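Long-range contacts in ApRick protease (Rickettsia conorii, PDB 5C9F), which probably cleaves peptide bonds as a retropepsin-like aspartic endopeptidase, this chain being the C-terminal protease part of a longer, probably membrane-bound protein: residues A[21-26]-A[83-88]; A[31-36]-A[101-106]; A[36-41]-A[106-111]; A[77-82]-A[89-94]. All coordinates share one frame; numbering follows the deposited sequence.

Contact 1 of 4, residues A[21-26]-A[83-88]; sequences FYINAF and VVIGKE
Phe26 and Val84 form an antiparallel hydrogen-bonded pair that joins the two strands near their ends. Its backbone bonds run both ways: Phe26 N donates to Val84 O at 3.0 Å, in the carbonyl plane, and Val84 N returns a 2.8 Å bond to Phe26 O. Each carbonyl also receives a CA-H...O contact, Val84 O from Ala25 CA at 3.4 Å and Phe26 O from Val83 CA at 3.5 Å. The apolar contacts fall into two groups. Phe26 and Val84 share one face of the sheet, where they meet CB to CB at 4.3 Å while the Phe26 ring turns off from segment 83-88. In the second group Ile85 packs beside Ala25, its CG1 pressed to 3.4 Å from Ala25 CB, tighter than ordinary van der Waals contact. Ile85 CG2, anti to its backbone N, meets Ile23 CG2 at 4.0 Å, the two side chains crossing at about a right angle. The chain then turns at Gly86. This is buried strand packing inside the retropepsin-like fold, strand 22-27 lying between strands 30-36 and 71-84; Ile23 and Ile85 rest on Ile13 and Ile11 of strand 2-14, and Ile23 further touches Leu126 of strand 123-131 and Met1 of the second subunit.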
loop_
_atom_site.group_PDB
_atom_site.type_symbol
_atom_site.label_atom_id
_atom_site.label_comp_id
_atom_site.label_asym_id
_atom_site.label_seq_id
_atom_site.Cartn_x
_atom_site.Cartn_y
_atom_site.Cartn_z
ATOM N N PHE A 21 -8.723 21.487 13.274
ATOM C CA PHE A 21 -7.730 20.489 13.160
ATOM C C PHE A 21 -6.373 21.149 13.023
ATOM O O PHE A 21 -6.211 22.132 12.237
ATOM C CB PHE A 21 -7.954 19.595 11.919
ATOM C CG PHE A 21 -9.191 18.794 11.960
ATOM C CD1 PHE A 21 -9.238 17.602 12.669
ATOM C CD2 PHE A 21 -10.321 19.215 11.288
ATOM C CE1 PHE A 21 -10.389 16.865 12.705
ATOM C CE2 PHE A 21 -11.489 18.470 11.319
ATOM C CZ PHE A 21 -11.517 17.295 12.027
ATOM N N TYR A 22 -5.397 20.641 13.776
ATOM C CA TYR A 22 -4.038 21.113 13.658
ATOM C C TYR A 22 -3.134 19.985 13.229
ATOM O O TYR A 22 -3.332 18.842 13.615
ATOM C CB TYR A 22 -3.547 21.724 15.006
ATOM C CG TYR A 22 -4.401 22.881 15.484
ATOM C CD1 TYR A 22 -4.145 24.187 15.075
ATOM C CD2 TYR A 22 -5.494 22.672 16.247
ATOM C CE1 TYR A 22 -4.950 25.244 15.468
ATOM C CE2 TYR A 22 -6.300 23.745 16.654
ATOM C CZ TYR A 22 -6.008 25.015 16.254
ATOM O OH TYR A 22 -6.770 26.065 16.651
ATOM N N ILE A 23 -2.093 20.339 12.472
ATOM C CA ILE A 23 -1.101 19.370 12.009
ATOM C C ILE A 23 0.297 19.974 12.086
ATOM O O ILE A 23 0.496 21.115 11.707
ATOM C CB ILE A 23 -1.223 19.018 10.503
ATOM C CG1 ILE A 23 -2.622 18.656 10.103
ATOM C CG2 ILE A 23 -0.307 17.844 10.215
ATOM C CD1 ILE A 23 -2.712 18.502 8.590
ATOM N N ASN A 24 1.215 19.202 12.627
ATOM C CA ASN A 24 2.631 19.568 12.711
ATOM C C ASN A 24 3.315 19.023 11.462
ATOM O O ASN A 24 3.102 17.880 11.065
ATOM C CB ASN A 24 3.252 18.955 13.964
ATOM C CG ASN A 24 2.755 19.604 15.209
ATOM O OD1 ASN A 24 2.660 20.833 15.290
ATOM N ND2 ASN A 24 2.393 18.811 16.170
ATOM N N ALA A 25 4.001 19.899 10.775
ATOM C CA ALA A 25 4.738 19.523 9.619
ATOM C C ALA A 25 6.186 19.918 9.851
ATOM O O ALA A 25 6.460 20.852 10.580
ATOM C CB ALA A 25 4.147 20.250 8.408
ATOM N N PHE A 26 7.088 19.286 9.135
ATOM C CA PHE A 26 8.443 19.719 9.074
ATOM C C PHE A 26 8.699 20.429 7.765
ATOM O O PHE A 26 8.600 19.845 6.683
ATOM C CB PHE A 26 9.399 18.563 9.275
ATOM C CG PHE A 26 9.386 18.065 10.681
ATOM C CD1 PHE A 26 8.387 17.199 11.095
ATOM C CD2 PHE A 26 10.330 18.504 11.612
ATOM C CE1 PHE A 26 8.340 16.735 12.397
ATOM C CE2 PHE A 26 10.277 18.053 12.942
ATOM C CZ PHE A 26 9.281 17.167 13.327
ATOM N N VAL A 83 8.258 20.255 2.545
ATOM C CA VAL A 83 7.178 20.161 3.534
ATOM C C VAL A 83 6.907 18.674 3.744
ATOM O O VAL A 83 6.463 17.992 2.815
ATOM C CB VAL A 83 5.860 20.824 3.078
ATOM C CG1 VAL A 83 4.764 20.657 4.144
ATOM C CG2 VAL A 83 6.007 22.328 2.801
ATOM N N VAL A 84 7.201 18.182 4.946
ATOM C CA VAL A 84 7.018 16.789 5.265
ATOM C C VAL A 84 5.823 16.683 6.218
ATOM O O VAL A 84 5.864 17.215 7.352
ATOM C CB VAL A 84 8.281 16.183 5.906
ATOM C CG1 VAL A 84 8.060 14.700 6.240
ATOM C CG2 VAL A 84 9.478 16.375 4.984
ATOM N N ILE A 85 4.815 15.979 5.745
ATOM C CA ILE A 85 3.670 15.536 6.554
ATOM C C ILE A 85 3.415 14.067 6.105
ATOM O O ILE A 85 2.688 13.820 5.139
ATOM C CB ILE A 85 2.394 16.329 6.223
ATOM C CG1 ILE A 85 2.608 17.836 6.514
ATOM C CG2 ILE A 85 1.237 15.812 7.086
ATOM C CD1 ILE A 85 1.530 18.706 5.953
ATOM N N GLY A 86 4.044 13.117 6.770
ATOM C CA GLY A 86 4.070 11.734 6.301
ATOM C C GLY A 86 5.029 11.605 5.133
ATOM O O GLY A 86 6.135 11.084 5.276
ATOM N N LYS A 87 4.630 12.091 3.972
ATOM C CA LYS A 87 5.590 12.134 2.870
ATOM C C LYS A 87 6.114 13.538 2.680
ATOM O O LYS A 87 5.537 14.524 3.193
ATOM C CB LYS A 87 4.974 11.646 1.582
ATOM C CG LYS A 87 3.848 12.469 1.032
ATOM C CD LYS A 87 3.403 11.921 -0.319
ATOM C CE LYS A 87 4.208 12.479 -1.465
ATOM N NZ LYS A 87 3.950 11.648 -2.676
ATOM N N GLU A 88 7.188 13.611 1.889
ATOM C CA GLU A 88 7.843 14.860 1.592
ATOM C C GLU A 88 7.233 15.463 0.358
ATOM O O GLU A 88 7.193 14.841 -0.663
ATOM C CB GLU A 88 9.311 14.656 1.374
ATOM C CG GLU A 88 9.985 15.995 1.149
ATOM C CD GLU A 88 11.492 15.899 1.107
ATOM O OE1 GLU A 88 12.038 14.789 1.035
ATOM O OE2 GLU A 88 12.134 16.950 1.161
#

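Contact 2 of 4, residues A[31-36]-A[101-106]; sequences KIKFMV and LDISLL
The Phe34 ring lies against Ser104 and Leu105, with Leu105 N at its edge in the ring plane. One face carries Ile32 CG2 of its own strand, 3.6 Å above the plane of the Phe34 ring and offset toward the rim. Ser104 CB approaches the ring obliquely, 3.6 Å from Phe34 CD1. At the base of the ring Phe34 CB touches Leu106 CB at 3.9 Å, and these two side chains cross at about a right angle. On the other face of the sheet Met35 and Leu105 lie side by side, pointing the same way. The Met35 chain is extended as far as SD and bends at chi3 (81°), which sets CE 3.5 Å from Leu105 CD2. Ile103 CG2 covers the root of the same residue, 3.7 Å from Met35 CB, and Ile103 CD1 lies over the aliphatic chain of Lys33.

The strands pair in the parallel sense, though their short axes are splayed by 59°, consistent with the psi-shaped arrangement of strands in aspartic proteases, in which the strand entering the Asp-Thr-Gly signature is flanked by a later strand of the same domain. Met35 N bonds to Ser104 O at 2.8 Å, nearly along the C=O axis, and Leu106 N bonds to Met35 O at 3.0 Å. One step earlier a water spans the gap, donating to Lys33 O at 2.6 Å and accepting from Ser104 N. The buried hydroxyl of Ser104 is bonded outside the contact, to Asp49 OD2 and Thr46 N, while Lys33 has a cation-pi partner in Tyr22 on strand 22-27.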
loop_
_atom_site.group_PDB
_atom_site.type_symbol
_atom_site.label_atom_id
_atom_site.label_comp_id
_atom_site.label_asym_id
_atom_site.label_seq_id
_atom_site.Cartn_x
_atom_site.Cartn_y
_atom_site.Cartn_z
ATOM N N LYS A 31 9.971 22.115 12.560
ATOM C CA LYS A 31 8.613 21.807 12.958
ATOM C C LYS A 31 7.773 23.053 12.960
ATOM O O LYS A 31 8.123 24.052 13.638
ATOM C CB LYS A 31 8.566 21.213 14.356
ATOM C CG LYS A 31 7.202 20.722 14.744
ATOM C CD LYS A 31 7.192 20.499 16.270
ATOM C CE LYS A 31 5.975 19.742 16.747
ATOM N NZ LYS A 31 6.107 19.578 18.221
ATOM N N ILE A 32 6.668 23.024 12.199
ATOM C CA ILE A 32 5.736 24.144 12.161
ATOM C C ILE A 32 4.366 23.574 12.447
ATOM O O ILE A 32 3.997 22.550 11.904
ATOM C CB ILE A 32 5.700 24.823 10.765
ATOM C CG1 ILE A 32 7.057 25.383 10.332
ATOM C CG2 ILE A 32 4.668 25.948 10.739
ATOM C CD1 ILE A 32 7.547 26.565 11.117
ATOM N N LYS A 33 3.586 24.289 13.251
ATOM C CA LYS A 33 2.217 23.939 13.534
ATOM C C LYS A 33 1.277 24.681 12.613
ATOM O O LYS A 33 1.302 25.891 12.529
ATOM C CB LYS A 33 1.886 24.267 14.982
ATOM C CG LYS A 33 0.559 23.648 15.401
ATOM C CD LYS A 33 0.188 24.089 16.802
ATOM C CE LYS A 33 -0.797 23.133 17.437
ATOM N NZ LYS A 33 -1.273 23.659 18.745
ATOM N N PHE A 34 0.459 23.935 11.888
ATOM C CA PHE A 34 -0.542 24.509 10.993
ATOM C C PHE A 34 -1.925 24.216 11.464
ATOM O O PHE A 34 -2.188 23.142 12.046
ATOM C CB PHE A 34 -0.435 23.874 9.607
ATOM C CG PHE A 34 0.780 24.259 8.876
ATOM C CD1 PHE A 34 0.842 25.476 8.236
ATOM C CD2 PHE A 34 1.901 23.436 8.862
ATOM C CE1 PHE A 34 2.022 25.877 7.590
ATOM C CE2 PHE A 34 3.061 23.803 8.183
ATOM C CZ PHE A 34 3.129 25.024 7.550
ATOM N N MET A 35 -2.823 25.161 11.235
ATOM C CA MET A 35 -4.238 24.904 11.289
ATOM C C MET A 35 -4.714 24.540 9.883
ATOM O O MET A 35 -4.371 25.222 8.918
ATOM C CB MET A 35 -4.975 26.135 11.783
ATOM C CG MET A 35 -6.475 25.900 12.014
ATOM S SD MET A 35 -7.283 27.321 12.793
ATOM C CE MET A 35 -7.525 28.324 11.376
ATOM N N VAL A 36 -5.466 23.454 9.773
ATOM C CA VAL A 36 -6.112 23.081 8.488
ATOM C C VAL A 36 -7.265 24.055 8.160
ATOM O O VAL A 36 -8.077 24.372 9.026
ATOM C CB VAL A 36 -6.664 21.661 8.556
ATOM C CG1 VAL A 36 -7.429 21.316 7.265
ATOM C CG2 VAL A 36 -5.518 20.703 8.808
ATOM N N LEU A 101 -2.248 37.320 11.231
ATOM C CA LEU A 101 -2.309 35.849 11.362
ATOM C C LEU A 101 -1.834 35.202 12.681
ATOM O O LEU A 101 -0.647 35.142 13.006
ATOM C CB LEU A 101 -1.620 35.182 10.146
ATOM C CG LEU A 101 -2.096 33.796 9.728
ATOM C CD1 LEU A 101 -3.542 33.870 9.257
ATOM C CD2 LEU A 101 -1.192 33.230 8.634
ATOM N N ASP A 102 -2.766 34.581 13.397
ATOM C CA ASP A 102 -2.428 33.880 14.664
ATOM C C ASP A 102 -1.701 32.556 14.510
ATOM O O ASP A 102 -0.801 32.224 15.274
ATOM C CB ASP A 102 -3.714 33.609 15.474
ATOM C CG ASP A 102 -3.471 33.628 16.976
ATOM O OD1 ASP A 102 -2.943 34.640 17.479
ATOM O OD2 ASP A 102 -3.817 32.640 17.653
ATOM N N ILE A 103 -2.073 31.791 13.499
ATOM C CA ILE A 103 -1.406 30.521 13.275
ATOM C C ILE A 103 -1.338 30.247 11.790
ATOM O O ILE A 103 -2.254 30.616 11.013
ATOM C CB ILE A 103 -2.151 29.385 14.014
ATOM C CG1 ILE A 103 -1.339 28.125 13.965
ATOM C CG2 ILE A 103 -3.508 29.172 13.399
ATOM C CD1 ILE A 103 -1.732 27.091 14.975
ATOM N N SER A 104 -0.247 29.611 11.364
ATOM C CA SER A 104 -0.087 29.331 9.979
ATOM C C SER A 104 -1.153 28.390 9.495
ATOM O O SER A 104 -1.636 27.552 10.273
ATOM C CB SER A 104 1.293 28.753 9.729
ATOM O OG SER A 104 2.239 29.746 9.950
ATOM N N LEU A 105 -1.492 28.493 8.211
ATOM C CA LEU A 105 -2.581 27.767 7.623
ATOM C C LEU A 105 -2.091 26.853 6.554
ATOM O O LEU A 105 -1.373 27.245 5.671
ATOM C CB LEU A 105 -3.635 28.723 7.000
ATOM C CG LEU A 105 -4.244 29.787 7.944
ATOM C CD1 LEU A 105 -5.185 30.716 7.193
ATOM C CD2 LEU A 105 -4.962 29.137 9.113
ATOM N N LEU A 106 -2.622 25.652 6.570
ATOM C CA LEU A 106 -2.422 24.709 5.511
ATOM C C LEU A 106 -3.728 24.634 4.757
ATOM O O LEU A 106 -4.794 24.356 5.328
ATOM C CB LEU A 106 -2.157 23.350 6.192
ATOM C CG LEU A 106 -1.439 22.277 5.412
ATOM C CD1 LEU A 106 -1.063 21.175 6.402
ATOM C CD2 LEU A 106 -2.359 21.740 4.367
HETATM O O HOH W 1 2.015 28.370 13.135
#

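Contact 3 of 4, residues A[36-41]-A[106-111]; sequences VDTGAS and LGMSLL
Met108 lies alongside Thr38, the two side chains pointing the same way, with SD 4.0 Å from Thr38 CG2. Met108 CG, anti to the carbonyl carbon (chi1 -70°), comes within 3.1 Å of Thr38 O, and the bend at chi2 (-61°) places SD beside the threonine. At the end of the strand that leads into the loop, Val36 CG1 touches Leu111 CD1 at 3.8 Å, those side chains slanting across each other. Ser109 OG lies 3.0 Å from Ser41 O, and Ser109 CB also faces this carbonyl. Gly107, at the N-cap position, lets the loop close in: its CA is 3.4 Å from Asp37 O and also packs on Ala40.

Asp37-Thr38-Gly39 is the signature of aspartic proteases, here opening a type I turn from Asp37 to Ala40. Asp37 N bonds to Leu106 O, continuing the parallel strand pairing. The loop then offers carbonyls to the helix start: Met108 N reaches Ala40 O at 2.9 Å, from 39° above the carbonyl plane, and Ser109 N reaches Ser41 O at 2.9 Å. A water donates to Ser41 O and accepts from Gly107 N and Leu110 N. The chemistry is thus mostly backbone to backbone: N-H groups at the N-cap and first turn are paired with loop carbonyls and water, which may suit the slight positive polarisation at the start of this one-turn helix and probably helps hold the signature loop beside it.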
loop_
_atom_site.group_PDB
_atom_site.type_symbol
_atom_site.label_atom_id
_atom_site.label_comp_id
_atom_site.label_asym_id
_atom_site.label_seq_id
_atom_site.Cartn_x
_atom_site.Cartn_y
_atom_site.Cartn_z
ATOM N N VAL A 36 -5.466 23.454 9.773
ATOM C CA VAL A 36 -6.112 23.081 8.488
ATOM C C VAL A 36 -7.265 24.055 8.160
ATOM O O VAL A 36 -8.077 24.372 9.026
ATOM C CB VAL A 36 -6.664 21.661 8.556
ATOM C CG1 VAL A 36 -7.429 21.316 7.265
ATOM C CG2 VAL A 36 -5.518 20.703 8.808
ATOM N N ASP A 37 -7.245 24.613 6.950
ATOM C CA ASP A 37 -8.272 25.570 6.474
ATOM C C ASP A 37 -8.631 25.214 5.042
ATOM O O ASP A 37 -7.829 25.468 4.132
ATOM C CB ASP A 37 -7.719 26.988 6.535
ATOM C CG ASP A 37 -8.788 28.046 6.298
ATOM O OD1 ASP A 37 -9.924 27.685 5.928
ATOM O OD2 ASP A 37 -8.494 29.255 6.486
ATOM N N THR A 38 -9.765 24.523 4.852
ATOM C CA THR A 38 -10.278 24.092 3.527
ATOM C C THR A 38 -10.705 25.296 2.663
ATOM O O THR A 38 -10.805 25.145 1.478
ATOM C CB THR A 38 -11.480 23.100 3.640
ATOM O OG1 THR A 38 -12.474 23.648 4.517
ATOM C CG2 THR A 38 -11.044 21.750 4.156
ATOM N N GLY A 39 -10.905 26.449 3.303
ATOM C CA GLY A 39 -11.108 27.738 2.701
ATOM C C GLY A 39 -9.873 28.558 2.393
ATOM O O GLY A 39 -10.012 29.679 1.973
ATOM N N ALA A 40 -8.676 28.000 2.606
ATOM C CA ALA A 40 -7.409 28.505 2.041
ATOM C C ALA A 40 -6.916 27.728 0.807
ATOM O O ALA A 40 -7.215 26.543 0.625
ATOM C CB ALA A 40 -6.327 28.438 3.085
ATOM N N SER A 41 -6.091 28.379 -0.008
ATOM C CA SER A 41 -5.513 27.710 -1.157
ATOM C C SER A 41 -4.076 27.320 -0.810
ATOM O O SER A 41 -3.816 26.177 -0.400
ATOM C CB SER A 41 -5.612 28.595 -2.417
ATOM O OG SER A 41 -5.085 29.917 -2.078
ATOM N N LEU A 106 -2.622 25.652 6.570
ATOM C CA LEU A 106 -2.422 24.709 5.511
ATOM C C LEU A 106 -3.728 24.634 4.757
ATOM O O LEU A 106 -4.794 24.356 5.328
ATOM C CB LEU A 106 -2.157 23.350 6.192
ATOM C CG LEU A 106 -1.439 22.277 5.412
ATOM C CD1 LEU A 106 -1.063 21.175 6.402
ATOM C CD2 LEU A 106 -2.359 21.740 4.367
ATOM N N GLY A 107 -3.645 24.778 3.453
ATOM C CA GLY A 107 -4.862 24.911 2.630
ATOM C C GLY A 107 -5.008 23.780 1.644
ATOM O O GLY A 107 -4.266 22.776 1.711
ATOM N N MET A 108 -5.967 23.949 0.743
ATOM C CA MET A 108 -6.350 22.898 -0.183
ATOM C C MET A 108 -5.302 22.604 -1.184
ATOM O O MET A 108 -5.251 21.464 -1.679
ATOM C CB MET A 108 -7.657 23.291 -0.927
ATOM C CG MET A 108 -8.865 23.276 -0.044
ATOM S SD MET A 108 -9.120 21.592 0.599
ATOM C CE MET A 108 -9.234 20.625 -0.858
ATOM N N SER A 109 -4.479 23.594 -1.570
ATOM C CA SER A 109 -3.447 23.264 -2.600
ATOM C C SER A 109 -2.479 22.159 -2.131
ATOM O O SER A 109 -2.176 21.252 -2.884
ATOM C CB SER A 109 -2.680 24.487 -3.060
ATOM O OG SER A 109 -3.623 25.517 -3.349
ATOM N N LEU A 110 -2.086 22.165 -0.851
ATOM C CA LEU A 110 -1.268 21.063 -0.332
ATOM C C LEU A 110 -2.159 19.806 -0.051
ATOM O O LEU A 110 -1.778 18.662 -0.381
ATOM C CB LEU A 110 -0.463 21.478 0.878
ATOM C CG LEU A 110 0.503 20.439 1.505
ATOM C CD1 LEU A 110 1.520 19.882 0.533
ATOM C CD2 LEU A 110 1.251 21.056 2.670
ATOM N N LEU A 111 -3.316 20.007 0.568
ATOM C CA LEU A 111 -4.138 18.882 1.017
ATOM C C LEU A 111 -4.619 18.007 -0.143
ATOM O O LEU A 111 -4.722 16.792 0.017
ATOM C CB LEU A 111 -5.338 19.383 1.752
ATOM C CG LEU A 111 -5.015 19.909 3.156
ATOM C CD1 LEU A 111 -6.218 20.614 3.701
ATOM C CD2 LEU A 111 -4.595 18.806 4.119
HETATM O O HOH W 2 -2.058 24.650 0.938
#

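Contact 4 of 4, residues A[77-82]-A[89-94]; sequences PITLNS and FKNIKG
Leu80 and Ile92 form an antiparallel hydrogen-bonded pair at the middle of the contact, with Leu80 N donating to Ile92 O at 2.7 Å and Ile92 N to Leu80 O at 2.9 Å. Ile78 and Gly94 repeat the pattern, Ile78 N lying 2.9 Å from Gly94 O. In Ile78 the branch CG1 stands between the backbone N and the carbonyl carbon (chi1 56°), which lays it against the bare backbone of Gly94, 3.5 Å from Gly94 C. On the opposite face Thr79 CG2 packs 3.6 Å from Asn91 CA.

A G1 beta bulge sets two residues, Asn91 and Ile92, opposite the single Leu80, and Asn91 takes left-handed backbone angles. Asn91 N donates to Asn81 O at 3.1 Å, from well above the carbonyl plane. Lys90 curls back over this carbonyl through bends at chi2 and chi3, which bring CE 3.2 Å from Asn81 O. The side-chain amides of Asn81 and Asn91 stand nearly perpendicular, their planes 87° apart.

Both strands turn a corner here, at Asn81 and Asn91. Beyond it, Ser82 is held from outside the contact: its N bonds to Asn28 OD1 and its OG to Glu88 OE2. The segments belong to one beta hairpin, strands 71-84 and 88-97. Leu80 and Ile92 pack on Ile43 of the adjoining strand 43-45, while Phe89 and Ile92 rest on Leu110 of helix 108-111, and the Phe89 ring meets that of Phe114 edge to face.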
loop_
_atom_site.group_PDB
_atom_site.type_symbol
_atom_site.label_atom_id
_atom_site.label_comp_id
_atom_site.label_asym_id
_atom_site.label_seq_id
_atom_site.Cartn_x
_atom_site.Cartn_y
_atom_site.Cartn_z
ATOM N N PRO A 77 4.632 36.301 -1.799
ATOM C CA PRO A 77 4.656 34.897 -2.187
ATOM C C PRO A 77 5.998 34.272 -1.882
ATOM O O PRO A 77 6.995 34.939 -2.006
ATOM C CB PRO A 77 4.413 34.946 -3.711
ATOM C CG PRO A 77 4.822 36.309 -4.114
ATOM C CD PRO A 77 4.542 37.203 -2.961
ATOM N N ILE A 78 6.000 33.005 -1.456
ATOM C CA ILE A 78 7.209 32.251 -1.199
ATOM C C ILE A 78 7.018 30.853 -1.730
ATOM O O ILE A 78 5.902 30.424 -1.992
ATOM C CB ILE A 78 7.559 32.202 0.291
ATOM C CG1 ILE A 78 6.373 31.639 1.103
ATOM C CG2 ILE A 78 7.940 33.616 0.812
ATOM C CD1 ILE A 78 6.696 31.329 2.528
ATOM N N THR A 79 8.121 30.129 -1.819
ATOM C CA THR A 79 8.113 28.694 -2.122
ATOM C C THR A 79 8.868 27.922 -1.043
ATOM O O THR A 79 9.924 28.326 -0.632
ATOM C CB THR A 79 8.760 28.431 -3.485
ATOM O OG1 THR A 79 8.014 29.145 -4.476
ATOM C CG2 THR A 79 8.752 26.957 -3.803
ATOM N N LEU A 80 8.241 26.871 -0.530
ATOM C CA LEU A 80 8.810 26.090 0.534
ATOM C C LEU A 80 9.483 24.862 -0.102
ATOM O O LEU A 80 8.846 24.031 -0.722
ATOM C CB LEU A 80 7.755 25.719 1.513
ATOM C CG LEU A 80 7.066 26.919 2.212
ATOM C CD1 LEU A 80 5.847 26.418 2.946
ATOM C CD2 LEU A 80 7.957 27.647 3.171
ATOM N N ASN A 81 10.786 24.780 0.042
ATOM C CA ASN A 81 11.551 23.718 -0.596
ATOM C C ASN A 81 11.040 22.351 -0.195
ATOM O O ASN A 81 10.865 21.493 -1.046
ATOM C CB ASN A 81 13.037 23.827 -0.239
ATOM C CG ASN A 81 13.660 25.100 -0.767
ATOM O OD1 ASN A 81 13.270 25.608 -1.796
ATOM N ND2 ASN A 81 14.630 25.626 -0.040
ATOM N N SER A 82 10.797 22.157 1.088
ATOM C CA SER A 82 10.384 20.858 1.587
ATOM C C SER A 82 9.354 20.967 2.714
ATOM O O SER A 82 9.508 21.770 3.632
ATOM C CB SER A 82 11.615 20.090 2.088
ATOM O OG SER A 82 11.249 19.016 2.943
ATOM N N PHE A 89 6.747 16.698 0.460
ATOM C CA PHE A 89 6.287 17.436 -0.694
ATOM C C PHE A 89 7.315 18.516 -0.994
ATOM O O PHE A 89 7.934 19.076 -0.085
ATOM C CB PHE A 89 4.918 18.042 -0.400
ATOM C CG PHE A 89 3.834 17.028 -0.098
ATOM C CD1 PHE A 89 3.544 16.627 1.234
ATOM C CD2 PHE A 89 3.048 16.544 -1.116
ATOM C CE1 PHE A 89 2.516 15.738 1.501
ATOM C CE2 PHE A 89 2.015 15.667 -0.849
ATOM C CZ PHE A 89 1.738 15.265 0.445
ATOM N N LYS A 90 7.517 18.804 -2.282
ATOM C CA LYS A 90 8.567 19.697 -2.717
ATOM C C LYS A 90 8.005 20.938 -3.376
ATOM O O LYS A 90 6.994 20.879 -4.050
ATOM C CB LYS A 90 9.525 18.988 -3.676
ATOM C CG LYS A 90 10.167 17.712 -3.126
ATOM C CD LYS A 90 11.101 17.947 -1.940
ATOM C CE LYS A 90 12.289 18.851 -2.258
ATOM N NZ LYS A 90 13.185 18.280 -3.301
ATOM N N ASN A 91 8.683 22.055 -3.135
ATOM C CA ASN A 91 8.380 23.355 -3.741
ATOM C C ASN A 91 6.924 23.718 -3.650
ATOM O O ASN A 91 6.255 23.864 -4.636
ATOM C CB ASN A 91 8.855 23.369 -5.181
ATOM C CG ASN A 91 10.338 23.079 -5.293
ATOM O OD1 ASN A 91 11.148 23.666 -4.588
ATOM N ND2 ASN A 91 10.695 22.134 -6.147
ATOM N N ILE A 92 6.458 23.850 -2.420
ATOM C CA ILE A 92 5.106 24.076 -2.089
ATOM C C ILE A 92 4.909 25.576 -1.960
ATOM O O ILE A 92 5.682 26.308 -1.331
ATOM C CB ILE A 92 4.756 23.402 -0.752
ATOM C CG1 ILE A 92 4.981 21.889 -0.898
ATOM C CG2 ILE A 92 3.335 23.788 -0.276
ATOM C CD1 ILE A 92 4.219 21.297 -2.079
ATOM N N LYS A 93 3.837 26.035 -2.580
ATOM C CA LYS A 93 3.534 27.478 -2.632
ATOM C C LYS A 93 3.032 27.947 -1.294
ATOM O O LYS A 93 2.181 27.304 -0.658
ATOM C CB LYS A 93 2.438 27.729 -3.686
ATOM C CG LYS A 93 2.602 28.983 -4.526
ATOM C CD LYS A 93 1.269 29.412 -5.160
ATOM C CE LYS A 93 1.381 30.732 -5.910
ATOM N NZ LYS A 93 2.029 30.571 -7.243
ATOM N N GLY A 94 3.443 29.162 -0.936
ATOM C CA GLY A 94 2.907 29.819 0.245
ATOM C C GLY A 94 3.015 31.302 0.123
ATOM O O GLY A 94 3.445 31.841 -0.904
#

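Overall arrangement
Contacts 1, 2 and 4 are strand pairings within one mixed sheet, whereas contact 3 joins a loop to the start of a helix. Contact 1 is the most buried; contact 4 has an exposed face carrying Thr79 and two lysines, with asparagines at the corners. Strands 22-27 and 30-36 are neighbours and link contacts 1 and 2 through backbone bonds, and strand 71-84 serves both contacts 1 and 4. Contact 3 continues contact 2, sharing Val36 and Leu106, but changes from parallel pairing to carbonyls and water at a helix end. Leu110 of contact 3 packs on Phe89 and Ile92 of contact 4, while contacts 2 and 4 do not touch, their nearest atoms about 6 Å apart.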